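Local atomic coordinates of putative laminarinase (Phanerochaete chrysosporium, PDB entry 2W39), a protein that probably hydrolyses beta-1,3-linked and mixed-linkage beta-glucans such as laminarin and lichenin, as a family 16 glycoside hydrolase of a white-rot fungus. Residues 3-8 / 215-220; 79-84 / 189-194; 138-143 / 230-235; 144-149 / 165-170. One frame throughout, in Å; residues are numbered along the deposited sequence.

Interaction 1 (3-8 / 215-220); sequences YHLEDN and GPATIN
Tyr3, His4 and Leu5 meet Ala217, Thr218 and Ile219 in a short antiparallel strand pairing that adds strand 218-220 to the N-terminal strand 2-9, at the margin of one sheet of the enzyme. Tyr3 and Ile219 form a hydrogen-bonded pair: Tyr3 N donates to Ile219 O over 3.0 Å, and Ile219 N returns a nearly straight bond (172°) to Tyr3 O, also 3.0 Å. Leu5 N then reaches Ala217 O at 2.7 Å, a more bent bond (140°). The same carbonyl receives a CA-H...O contact from His4 CA. On the buried face, Tyr3 CB packs 3.9 Å from Ile219 CG1. Tyr3 OH bonds to Glu190 further in, and Val84 and Tyr297 touch both Tyr3 and Ile219. On the exposed face His4 and Thr218, a non-hydrogen-bonded pair, lie side by side; with His4 CG anti to the carbonyl carbon (chi1 -61°), the imidazole edge meets Thr218 OG1, 3.1 Å from His4 CD2. Leu5 CB and Ala217 CB touch at 3.9 Å. A classic beta bulge follows, Glu6 and Asp7 both facing Val296. The pair forms an edge of an antiparallel sheet of the family 16 beta-sandwich, Tyr3 and Ile219 facing inward and His4 and Thr218 outward.

Interaction 2 (79-84 / 189-194); sequences TYTTHV and MERTNS
Arg191 and Thr81 meet side chain to backbone. Arg191 CG is anti to its own backbone N (chi1 169°), and the chain, extended from CG to NE, brings the guanidinium to Thr81. Thr81 O lies over one face of that group, offset toward the rim and 3.3 Å from Arg191 NE, where the angle is poor for a bond. The carbonyl accepts instead from His83 ND1 at 2.8 Å. This donor stands above the carbonyl plane, while the oxygen lies in the plane of the imidazole. Thr81 O is thus set between a ring edge and a cationic face, which would probably polarise it. Tyr80 CB covers the centre of one face of the His83 ring, and Met189, bent at chi2 and chi3, brings CE to 3.5 Å from His83 NE2. That nitrogen is bonded to Glu104, so both ring nitrogens are held and the ring's rotation is fixed.

Behind these side chains the backbones pair. His83 N donates to Arg191 O at 3.0 Å, and Arg191 N to His83 O at 2.9 Å, almost straight (179°). The next pair is non-hydrogen-bonded, and Val84 CG2 rests 3.9 Å from Glu190 CG on the opposite face of the sheet. A water bonds Thr82 OG1 (3.0 Å) and only weakly Arg191 NE.

Further out, Asp243 O takes Arg191 NH1, and Thr221 OG1 bonds Glu190 OE1. The contact joins two antiparallel strands within one sheet: 83-89 has 288-297 on its other side, and 185-191 has 195-202.

Interaction 3 (138-143 / 230-235); sequences CAMPAS and FFPNTN
Met140 starts out pointing away from Phe231, but its chain turns back at chi2 (-65°), which places SD against the strand, and bends again at chi3. The two side chains cross at about a right angle, and the sulfur lies at the edge of the phenyl ring, near its plane, 5.2 Å from the centroid of Phe231: a Met-aromatic contact of the edge kind. Met140 SD also touches Pro232 CD at 3.8 Å, and Met140 CE comes 3.5 Å from Pro232 O. An alanine in place of Met140 would probably open a gap beside the Phe231 ring edge and leave Pro232 CD without its sulfur neighbour. Pro141 continues the apolar strip, meeting Pro232 tip to tip, its CD 3.8 Å from Pro232 CG, and crossing Thr234 obliquely. Pro232 CD in turn lies over the centre of one face of the Phe230 ring.

The contact fastens the loop after 138-139 to the end of strand 229-232, at the border of the sheet in which that strand pairs with 195-202. A disulfide joins Cys138 to Cys236, the residue just after Asn235, so strands 138-139 and 235-236 are also linked covalently.

The polar links are backbone ones. Ala139 N gives Asn235 O a straight bond of 2.9 Å (172°), from above the carbonyl plane. A bridging water serves three backbone atoms: it donates to Ala139 O at 2.7 Å and to Pro232 O at 2.8 Å, and accepts from Asn235 N at 2.8 Å. Beyond the strand, Val167 and Cys165 touch the side chain of Phe231.

Interaction 4 (144-149 / 165-170); sequences RTMTGH and CGVQAP
His149 and Gln168 form an antiparallel hydrogen-bonded pair, His149 N donating to Gln168 O at 3.0 Å and Gln168 N to His149 O at 2.8 Å. The chain comes especially near just before it, with Gly148 CA 3.2 Å from Gln168 O; a beta carbon on this glycine would run into both that oxygen and Val167 CG1.

Val167 is met by two side chains of the loop. Met146 reaches it tip to tip: from a CG set between backbone N and carbonyl carbon (chi1 63°), the extended chain carries Met146 CE to 4.0 Å from Val167 CG2. The same methyl lies over the centre of one face of the Arg144 guanidinium, so it touches both the cation and the valine. An alanine at Met146 would probably take the methyl from that face of Arg144 and open a gap at the tip of Val167. Arg144 runs alongside Val167 with the opposite heading, its NH2 3.6 Å from Val167 CG2. A water in the guanidinium plane accepts from Arg144 NH2 at 2.8 Å and lies near Gly166 O. The other guanidinium nitrogens are gripped by Phe230 O, Pro141 O and Asn153. At the exposed Thr147, OG1 rests 3.8 Å from Pro170 CG.

Cys165, at the start of strand 165-168, is disulfide-bonded to Cys155. The strand lies between 149-152 and 129-133 in one sheet, and Val167 packs on Ala229 and Phe231 of strand 229-232, which belongs to the other sheet.

Overall arrangement
Interactions 1, 2 and 3 reach one sheet, while interaction 4 lies on the strands of the facing one. Interaction 2 is the buried member, rich in charged and aromatic groups most of whose polar ends have partners; the other three are partly exposed. Interactions 1 and 2 join through Tyr3 OH with Glu190 OE2 and Asp7 OD2 with Tyr80 OH, so the N-terminal strand is tied inward by polar pairs. Interactions 3 and 4 meet where Arg144 NE bonds Phe230 O, and each has a methionine, Met140 against Phe231 and Pro232, Met146 against Val167 and Arg144, its sulfur near Phe230. Regular backbone pairs run through 1, 2 and 4; 3 has one direct backbone bond and a bridging water.

Interaction 1 (3-8 / 215-220)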
loop_
_atom_site.group_PDB
_atom_site.type_symbol
_atom_site.label_atom_id
_atom_site.label_comp_id
_atom_site.label_asym_id
_atom_site.label_seq_id
_atom_site.Cartn_x
_atom_site.Cartn_y
_atom_site.Cartn_z
ATOM N N TYR A 3 12.259 18.447 5.826
ATOM C CA TYR A 3 11.468 18.544 4.597
ATOM C C TYR A 3 10.302 19.477 4.861
ATOM O O TYR A 3 9.929 19.727 6.023
ATOM C CB TYR A 3 10.925 17.172 4.156
ATOM C CG TYR A 3 11.942 16.096 3.911
ATOM C CD1 TYR A 3 12.391 15.811 2.616
ATOM C CD2 TYR A 3 12.430 15.310 4.949
ATOM C CE1 TYR A 3 13.299 14.797 2.382
ATOM C CE2 TYR A 3 13.342 14.290 4.714
ATOM C CZ TYR A 3 13.770 14.058 3.426
ATOM O OH TYR A 3 14.684 13.056 3.163
ATOM N N HIS A 4 9.684 19.937 3.781
ATOM C CA HIS A 4 8.571 20.876 3.872
ATOM C C HIS A 4 7.421 20.392 3.020
ATOM O O HIS A 4 7.607 19.723 1.996
ATOM C CB HIS A 4 9.014 22.289 3.467
ATOM C CG HIS A 4 10.094 22.808 4.348
ATOM N ND1 HIS A 4 11.434 22.659 4.061
ATOM C CD2 HIS A 4 10.031 23.374 5.575
ATOM C CE1 HIS A 4 12.152 23.165 5.056
ATOM N NE2 HIS A 4 11.322 23.610 5.982
ATOM N N LEU A 5 6.218 20.769 3.415
ATOM C CA LEU A 5 5.016 20.277 2.764
ATOM C C LEU A 5 5.020 20.576 1.277
ATOM O O LEU A 5 5.312 21.707 0.854
ATOM C CB LEU A 5 3.800 20.914 3.429
ATOM C CG LEU A 5 2.440 20.330 3.118
ATOM C CD1 LEU A 5 2.344 18.848 3.563
ATOM C CD2 LEU A 5 1.386 21.191 3.808
ATOM N N GLU A 6 4.682 19.557 0.495
ATOM C CA GLU A 6 4.581 19.629 -0.962
ATOM C C GLU A 6 3.130 19.419 -1.415
ATOM O O GLU A 6 2.669 20.073 -2.349
ATOM C CB GLU A 6 5.531 18.583 -1.582
ATOM C CG GLU A 6 5.488 18.425 -3.086
ATOM C CD GLU A 6 5.898 19.663 -3.852
ATOM O OE1 GLU A 6 6.553 20.563 -3.303
ATOM O OE2 GLU A 6 5.573 19.718 -5.056
ATOM N N ASP A 7 2.432 18.479 -0.778
ATOM C CA ASP A 7 1.032 18.173 -1.074
ATOM C C ASP A 7 0.326 17.788 0.199
ATOM O O ASP A 7 0.859 17.044 1.015
ATOM C CB ASP A 7 0.918 17.019 -2.070
ATOM C CG ASP A 7 1.476 17.370 -3.424
ATOM O OD1 ASP A 7 0.813 18.136 -4.162
ATOM O OD2 ASP A 7 2.581 16.892 -3.763
ATOM N N ASN A 8 -0.888 18.290 0.351
ATOM C CA ASN A 8 -1.707 17.996 1.491
ATOM C C ASN A 8 -3.046 17.512 0.974
ATOM O O ASN A 8 -3.864 18.326 0.522
ATOM C CB ASN A 8 -1.896 19.260 2.340
ATOM C CG ASN A 8 -2.654 18.985 3.618
ATOM O OD1 ASN A 8 -2.847 17.830 4.003
ATOM N ND2 ASN A 8 -3.116 20.042 4.274
ATOM N N GLY A 215 0.878 16.293 11.137
ATOM C CA GLY A 215 1.085 16.832 9.803
ATOM C C GLY A 215 1.392 18.316 9.687
ATOM O O GLY A 215 0.796 18.990 8.857
ATOM N N PRO A 216 2.340 18.835 10.491
ATOM C CA PRO A 216 2.753 20.225 10.315
ATOM C C PRO A 216 3.443 20.361 8.963
ATOM O O PRO A 216 3.867 19.364 8.358
ATOM C CB PRO A 216 3.788 20.428 11.434
ATOM C CG PRO A 216 4.367 19.057 11.633
ATOM C CD PRO A 216 3.130 18.180 11.538
ATOM N N ALA A 217 3.611 21.593 8.508
ATOM C CA ALA A 217 4.194 21.802 7.195
ATOM C C ALA A 217 5.712 21.588 7.154
ATOM O O ALA A 217 6.260 21.427 6.075
ATOM C CB ALA A 217 3.813 23.164 6.637
ATOM N N THR A 218 6.383 21.605 8.311
ATOM C CA THR A 218 7.820 21.319 8.400
ATOM C C THR A 218 8.028 20.059 9.238
ATOM O O THR A 218 7.436 19.937 10.320
ATOM C CB THR A 218 8.584 22.493 9.042
ATOM O OG1 THR A 218 8.424 23.661 8.232
ATOM C CG2 THR A 218 10.047 22.173 9.169
ATOM N N ILE A 219 8.862 19.140 8.747
ATOM C CA ILE A 219 9.159 17.907 9.466
ATOM C C ILE A 219 10.651 17.668 9.474
ATOM O O ILE A 219 11.380 18.223 8.647
ATOM C CB ILE A 219 8.442 16.667 8.865
ATOM C CG1 ILE A 219 8.917 16.403 7.423
ATOM C CG2 ILE A 219 6.927 16.812 8.979
ATOM C CD1 ILE A 219 8.435 15.079 6.839
ATOM N N ASN A 220 11.103 16.850 10.422
ATOM C CA ASN A 220 12.502 16.460 10.480
ATOM C C ASN A 220 12.581 14.987 10.875
ATOM O O ASN A 220 12.299 14.621 12.021
ATOM C CB ASN A 220 13.241 17.338 11.497
ATOM C CG ASN A 220 14.718 17.005 11.606
ATOM O OD1 ASN A 220 15.209 16.038 11.030
ATOM N ND2 ASN A 220 15.443 17.833 12.350
#

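Interaction 2 (79-84 / 189-194)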
loop_
_atom_site.group_PDB
_atom_site.type_symbol
_atom_site.label_atom_id
_atom_site.label_comp_id
_atom_site.label_asym_id
_atom_site.label_seq_id
_atom_site.Cartn_x
_atom_site.Cartn_y
_atom_site.Cartn_z
ATOM N N THR A 79 4.501 13.030 -9.605
ATOM C CA THR A 79 5.506 12.021 -9.318
ATOM C C THR A 79 6.552 12.602 -8.363
ATOM O O THR A 79 6.666 13.826 -8.222
ATOM C CB THR A 79 6.192 11.522 -10.594
ATOM O OG1 THR A 79 6.824 12.649 -11.190
ATOM C CG2 THR A 79 5.207 10.899 -11.552
ATOM N N TYR A 80 7.331 11.716 -7.745
ATOM C CA TYR A 80 8.210 12.055 -6.629
ATOM C C TYR A 80 9.503 11.274 -6.719
ATOM O O TYR A 80 9.522 10.120 -7.139
ATOM C CB TYR A 80 7.519 11.764 -5.268
ATOM C CG TYR A 80 6.204 12.490 -5.153
ATOM C CD1 TYR A 80 6.162 13.826 -4.754
ATOM C CD2 TYR A 80 5.008 11.868 -5.511
ATOM C CE1 TYR A 80 4.973 14.526 -4.711
ATOM C CE2 TYR A 80 3.812 12.556 -5.470
ATOM C CZ TYR A 80 3.791 13.881 -5.055
ATOM O OH TYR A 80 2.591 14.555 -5.012
ATOM N N THR A 81 10.588 11.910 -6.280
ATOM C CA THR A 81 11.893 11.251 -6.173
ATOM C C THR A 81 12.287 11.247 -4.685
ATOM O O THR A 81 11.807 10.388 -3.939
ATOM C CB THR A 81 12.953 11.879 -7.101
ATOM O OG1 THR A 81 13.087 13.274 -6.794
ATOM C CG2 THR A 81 12.541 11.695 -8.576
ATOM N N THR A 82 13.130 12.186 -4.254
ATOM C CA THR A 82 13.445 12.330 -2.835
ATOM C C THR A 82 12.282 13.040 -2.139
ATOM O O THR A 82 11.914 14.170 -2.495
ATOM C CB THR A 82 14.757 13.077 -2.660
ATOM O OG1 THR A 82 15.795 12.233 -3.164
ATOM C CG2 THR A 82 15.021 13.409 -1.199
ATOM N N HIS A 83 11.652 12.349 -1.185
ATOM C CA HIS A 83 10.456 12.875 -0.556
ATOM C C HIS A 83 10.118 12.043 0.664
ATOM O O HIS A 83 10.701 10.970 0.883
ATOM C CB HIS A 83 9.261 12.862 -1.529
ATOM C CG HIS A 83 8.719 11.494 -1.829
ATOM N ND1 HIS A 83 9.410 10.559 -2.571
ATOM C CD2 HIS A 83 7.522 10.929 -1.540
ATOM C CE1 HIS A 83 8.663 9.472 -2.704
ATOM N NE2 HIS A 83 7.512 9.668 -2.082
ATOM N N VAL A 84 9.156 12.563 1.434
ATOM C CA VAL A 84 8.516 11.790 2.496
ATOM C C VAL A 84 7.021 11.764 2.236
ATOM O O VAL A 84 6.427 12.805 1.944
ATOM C CB VAL A 84 8.781 12.401 3.899
ATOM C CG1 VAL A 84 8.141 11.563 4.985
ATOM C CG2 VAL A 84 10.279 12.519 4.152
ATOM N N MET A 189 6.960 7.053 4.791
ATOM C CA MET A 189 8.050 6.523 3.976
ATOM C C MET A 189 8.935 7.687 3.582
ATOM O O MET A 189 8.433 8.670 3.027
ATOM C CB MET A 189 7.474 5.794 2.753
ATOM C CG MET A 189 8.471 5.036 1.875
ATOM S SD MET A 189 9.551 6.091 0.871
ATOM C CE MET A 189 8.364 6.872 -0.212
ATOM N N GLU A 190 10.227 7.590 3.906
ATOM C CA GLU A 190 11.236 8.539 3.459
ATOM C C GLU A 190 12.110 7.880 2.410
ATOM O O GLU A 190 12.679 6.811 2.643
ATOM C CB GLU A 190 12.097 9.020 4.638
ATOM C CG GLU A 190 13.221 9.967 4.198
ATOM C CD GLU A 190 14.133 10.421 5.314
ATOM O OE1 GLU A 190 14.095 9.817 6.400
ATOM O OE2 GLU A 190 14.914 11.378 5.077
ATOM N N ARG A 191 12.225 8.538 1.256
ATOM C CA ARG A 191 13.103 8.079 0.186
ATOM C C ARG A 191 14.121 9.176 -0.101
ATOM O O ARG A 191 13.774 10.326 -0.371
ATOM C CB ARG A 191 12.301 7.800 -1.085
ATOM C CG ARG A 191 13.194 7.581 -2.295
ATOM C CD ARG A 191 12.429 7.165 -3.539
ATOM N NE ARG A 191 13.215 7.513 -4.718
ATOM C CZ ARG A 191 12.693 7.704 -5.924
ATOM N NH1 ARG A 191 11.412 7.439 -6.146
ATOM N NH2 ARG A 191 13.468 8.135 -6.907
ATOM N N THR A 192 15.390 8.793 -0.056
ATOM C CA THR A 192 16.493 9.642 -0.468
ATOM C C THR A 192 17.352 8.871 -1.464
ATOM O O THR A 192 17.049 7.728 -1.806
ATOM C CB THR A 192 17.367 10.081 0.721
ATOM O OG1 THR A 192 18.161 8.974 1.163
ATOM C CG2 THR A 192 16.524 10.641 1.869
ATOM N N ASN A 193 18.437 9.492 -1.929
ATOM C CA ASN A 193 19.374 8.776 -2.791
ATOM C C ASN A 193 20.017 7.612 -2.075
ATOM O O ASN A 193 20.482 6.665 -2.729
ATOM C CB ASN A 193 20.507 9.682 -3.259
ATOM C CG ASN A 193 21.407 9.005 -4.292
ATOM O OD1 ASN A 193 22.610 8.693 -4.047
ATOM N ND2 ASN A 193 20.833 8.759 -5.456
ATOM N N SER A 194 20.108 7.719 -0.751
ATOM C CA SER A 194 20.869 6.799 0.068
ATOM C C SER A 194 20.087 5.668 0.711
ATOM O O SER A 194 20.684 4.700 1.147
ATOM C CB SER A 194 21.577 7.568 1.187
ATOM O OG SER A 194 22.579 8.452 0.703
HETATM O O HOH W 1 15.533 9.679 -4.619
#

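Interaction 3 (138-143 / 230-235)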
loop_
_atom_site.group_PDB
_atom_site.type_symbol
_atom_site.label_atom_id
_atom_site.label_comp_id
_atom_site.label_asym_id
_atom_site.label_seq_id
_atom_site.Cartn_x
_atom_site.Cartn_y
_atom_site.Cartn_z
ATOM N N CYS A 138 20.590 -5.029 -6.951
ATOM C CA CYS A 138 20.072 -4.319 -5.805
ATOM C C CYS A 138 19.725 -5.353 -4.746
ATOM O O CYS A 138 18.742 -6.082 -4.876
ATOM C CB CYS A 138 18.856 -3.478 -6.200
ATOM S SG CYS A 138 18.119 -2.573 -4.824
ATOM N N ALA A 139 20.520 -5.388 -3.681
ATOM C CA ALA A 139 20.318 -6.305 -2.567
ATOM C C ALA A 139 20.434 -5.528 -1.254
ATOM O O ALA A 139 20.825 -4.351 -1.263
ATOM C CB ALA A 139 21.317 -7.468 -2.612
ATOM N N MET A 140 20.117 -6.211 -0.148
ATOM C CA MET A 140 20.090 -5.612 1.175
ATOM C C MET A 140 20.984 -6.420 2.109
ATOM O O MET A 140 21.068 -7.649 1.992
ATOM C CB MET A 140 18.658 -5.588 1.719
ATOM C CG MET A 140 17.732 -4.676 0.924
ATOM S SD MET A 140 18.263 -2.947 1.074
ATOM C CE MET A 140 18.027 -2.320 -0.594
ATOM N N PRO A 141 21.653 -5.741 3.053
ATOM C CA PRO A 141 22.504 -6.458 3.987
ATOM C C PRO A 141 21.691 -7.291 4.956
ATOM O O PRO A 141 20.537 -6.974 5.245
ATOM C CB PRO A 141 23.280 -5.352 4.716
ATOM C CG PRO A 141 22.584 -4.102 4.442
ATOM C CD PRO A 141 21.669 -4.286 3.281
ATOM N N ALA A 142 22.295 -8.364 5.455
ATOM C CA ALA A 142 21.596 -9.269 6.360
ATOM C C ALA A 142 21.160 -8.575 7.653
ATOM O O ALA A 142 20.105 -8.891 8.202
ATOM C CB ALA A 142 22.477 -10.472 6.687
ATOM N N SER A 143 21.976 -7.635 8.119
ATOM C CA SER A 143 21.695 -6.906 9.345
ATOM C C SER A 143 21.737 -5.414 9.070
ATOM O O SER A 143 22.721 -4.901 8.549
ATOM C CB SER A 143 22.721 -7.283 10.427
ATOM O OG SER A 143 22.451 -6.626 11.655
ATOM N N PHE A 230 14.059 -0.694 6.774
ATOM C CA PHE A 230 15.205 0.097 6.308
ATOM C C PHE A 230 15.808 -0.621 5.123
ATOM O O PHE A 230 16.119 -1.821 5.177
ATOM C CB PHE A 230 16.219 0.190 7.456
ATOM C CG PHE A 230 17.472 1.022 7.181
ATOM C CD1 PHE A 230 18.651 0.695 7.842
ATOM C CD2 PHE A 230 17.481 2.135 6.336
ATOM C CE1 PHE A 230 19.805 1.439 7.673
ATOM C CE2 PHE A 230 18.635 2.894 6.163
ATOM C CZ PHE A 230 19.799 2.534 6.842
ATOM N N PHE A 231 15.967 0.140 4.050
ATOM C CA PHE A 231 16.578 -0.318 2.804
ATOM C C PHE A 231 17.756 0.606 2.524
ATOM O O PHE A 231 17.625 1.612 1.830
ATOM C CB PHE A 231 15.558 -0.285 1.671
ATOM C CG PHE A 231 14.372 -1.162 1.922
ATOM C CD1 PHE A 231 13.152 -0.618 2.346
ATOM C CD2 PHE A 231 14.462 -2.546 1.748
ATOM C CE1 PHE A 231 12.055 -1.459 2.584
ATOM C CE2 PHE A 231 13.365 -3.379 1.982
ATOM C CZ PHE A 231 12.162 -2.827 2.398
ATOM N N PRO A 232 18.927 0.300 3.112
ATOM C CA PRO A 232 20.102 1.153 2.916
ATOM C C PRO A 232 20.713 0.911 1.532
ATOM O O PRO A 232 20.308 -0.001 0.798
ATOM C CB PRO A 232 21.051 0.665 4.007
ATOM C CG PRO A 232 20.695 -0.759 4.177
ATOM C CD PRO A 232 19.189 -0.825 4.028
ATOM N N ASN A 233 21.714 1.717 1.191
ATOM C CA ASN A 233 22.380 1.577 -0.095
ATOM C C ASN A 233 23.639 0.723 -0.079
ATOM O O ASN A 233 24.372 0.672 -1.071
ATOM C CB ASN A 233 22.642 2.955 -0.723
ATOM C CG ASN A 233 23.699 3.765 0.016
ATOM O OD1 ASN A 233 24.179 3.369 1.081
ATOM N ND2 ASN A 233 24.062 4.913 -0.550
ATOM N N THR A 234 23.861 0.007 1.018
ATOM C CA THR A 234 25.055 -0.823 1.168
ATOM C C THR A 234 25.347 -1.678 -0.063
ATOM O O THR A 234 26.501 -1.782 -0.505
ATOM C CB THR A 234 24.853 -1.736 2.376
ATOM O OG1 THR A 234 24.440 -0.930 3.482
ATOM C CG2 THR A 234 26.121 -2.492 2.742
ATOM N N ASN A 235 24.293 -2.329 -0.563
ATOM C CA ASN A 235 24.380 -3.240 -1.697
ATOM C C ASN A 235 23.372 -2.888 -2.797
ATOM O O ASN A 235 22.964 -3.744 -3.591
ATOM C CB ASN A 235 24.153 -4.674 -1.223
ATOM C CG ASN A 235 25.114 -5.089 -0.120
ATOM O OD1 ASN A 235 24.751 -5.144 1.062
ATOM N ND2 ASN A 235 26.347 -5.397 -0.500
HETATM O O HOH W 2 21.704 -2.353 0.366
#

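Interaction 4 (144-149 / 165-170)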
loop_
_atom_site.group_PDB
_atom_site.type_symbol
_atom_site.label_atom_id
_atom_site.label_comp_id
_atom_site.label_asym_id
_atom_site.label_seq_id
_atom_site.Cartn_x
_atom_site.Cartn_y
_atom_site.Cartn_z
ATOM N N ARG A 144 20.658 -4.717 9.424
ATOM C CA ARG A 144 20.644 -3.267 9.413
ATOM C C ARG A 144 19.596 -2.779 10.396
ATOM O O ARG A 144 18.678 -3.508 10.765
ATOM C CB ARG A 144 20.425 -2.709 7.989
ATOM C CG ARG A 144 19.023 -2.892 7.394
ATOM C CD ARG A 144 18.807 -4.231 6.713
ATOM N NE ARG A 144 17.624 -4.122 5.857
ATOM C CZ ARG A 144 17.088 -5.111 5.149
ATOM N NH1 ARG A 144 17.647 -6.326 5.135
ATOM N NH2 ARG A 144 15.991 -4.867 4.432
ATOM N N THR A 145 19.740 -1.537 10.816
ATOM C CA THR A 145 18.946 -1.021 11.913
ATOM C C THR A 145 17.497 -0.732 11.506
ATOM O O THR A 145 17.210 0.213 10.754
ATOM C CB THR A 145 19.653 0.190 12.533
ATOM O OG1 THR A 145 20.837 -0.297 13.164
ATOM C CG2 THR A 145 18.799 0.860 13.579
ATOM N N MET A 146 16.596 -1.539 12.064
ATOM C CA MET A 146 15.158 -1.411 11.829
ATOM C C MET A 146 14.464 -2.271 12.860
ATOM O O MET A 146 15.099 -3.139 13.478
ATOM C CB MET A 146 14.797 -1.864 10.412
ATOM C CG MET A 146 15.091 -3.329 10.134
ATOM S SD MET A 146 14.955 -3.652 8.380
ATOM C CE MET A 146 15.285 -5.414 8.334
ATOM N N THR A 147 13.171 -2.046 13.072
ATOM C CA THR A 147 12.427 -2.873 14.026
ATOM C C THR A 147 11.802 -4.122 13.404
ATOM O O THR A 147 11.472 -5.081 14.113
ATOM C CB THR A 147 11.337 -2.079 14.734
ATOM O OG1 THR A 147 10.355 -1.733 13.756
ATOM C CG2 THR A 147 11.883 -0.818 15.391
ATOM N N GLY A 148 11.650 -4.129 12.088
ATOM C CA GLY A 148 11.075 -5.266 11.387
ATOM C C GLY A 148 12.077 -6.359 11.053
ATOM O O GLY A 148 13.284 -6.254 11.334
ATOM N N HIS A 149 11.572 -7.392 10.390
ATOM C CA HIS A 149 12.326 -8.611 10.113
ATOM C C HIS A 149 12.412 -8.826 8.603
ATOM O O HIS A 149 11.390 -8.969 7.939
ATOM C CB HIS A 149 11.620 -9.806 10.784
ATOM C CG HIS A 149 12.067 -11.137 10.276
ATOM N ND1 HIS A 149 13.239 -11.729 10.691
ATOM C CD2 HIS A 149 11.504 -11.990 9.388
ATOM C CE1 HIS A 149 13.382 -12.891 10.079
ATOM N NE2 HIS A 149 12.346 -13.072 9.281
ATOM N N CYS A 165 12.647 -7.439 -2.262
ATOM C CA CYS A 165 13.302 -7.560 -0.960
ATOM C C CYS A 165 12.371 -6.980 0.097
ATOM O O CYS A 165 12.025 -5.802 0.050
ATOM C CB CYS A 165 14.647 -6.841 -0.937
ATOM S SG CYS A 165 14.567 -5.095 -1.453
ATOM N N GLY A 166 11.919 -7.846 0.994
ATOM C CA GLY A 166 10.828 -7.531 1.918
ATOM C C GLY A 166 11.242 -7.464 3.371
ATOM O O GLY A 166 12.236 -8.076 3.780
ATOM N N VAL A 167 10.433 -6.753 4.146
ATOM C CA VAL A 167 10.566 -6.661 5.584
ATOM C C VAL A 167 9.167 -6.799 6.163
ATOM O O VAL A 167 8.230 -6.132 5.706
ATOM C CB VAL A 167 11.165 -5.299 6.013
ATOM C CG1 VAL A 167 11.194 -5.157 7.545
ATOM C CG2 VAL A 167 12.576 -5.122 5.440
ATOM N N GLN A 168 9.033 -7.655 7.176
ATOM C CA GLN A 168 7.774 -7.832 7.905
ATOM C C GLN A 168 7.743 -6.920 9.131
ATOM O O GLN A 168 8.694 -6.912 9.919
ATOM C CB GLN A 168 7.637 -9.293 8.359
ATOM C CG GLN A 168 7.674 -10.317 7.233
ATOM C CD GLN A 168 6.334 -10.496 6.556
ATOM O OE1 GLN A 168 6.174 -10.182 5.371
ATOM N NE2 GLN A 168 5.357 -11.018 7.302
ATOM N N ALA A 169 6.658 -6.164 9.310
ATOM C CA ALA A 169 6.495 -5.351 10.519
ATOM C C ALA A 169 6.455 -6.233 11.771
ATOM O O ALA A 169 6.027 -7.391 11.696
ATOM C CB ALA A 169 5.252 -4.509 10.441
ATOM N N PRO A 170 6.906 -5.704 12.921
ATOM C CA PRO A 170 7.004 -6.544 14.115
ATOM C C PRO A 170 5.711 -6.776 14.866
ATOM O O PRO A 170 5.693 -7.647 15.745
ATOM C CB PRO A 170 7.983 -5.764 15.000
ATOM C CG PRO A 170 7.780 -4.330 14.589
ATOM C CD PRO A 170 7.536 -4.384 13.120
HETATM O O HOH W 3 14.818 -6.941 2.905
#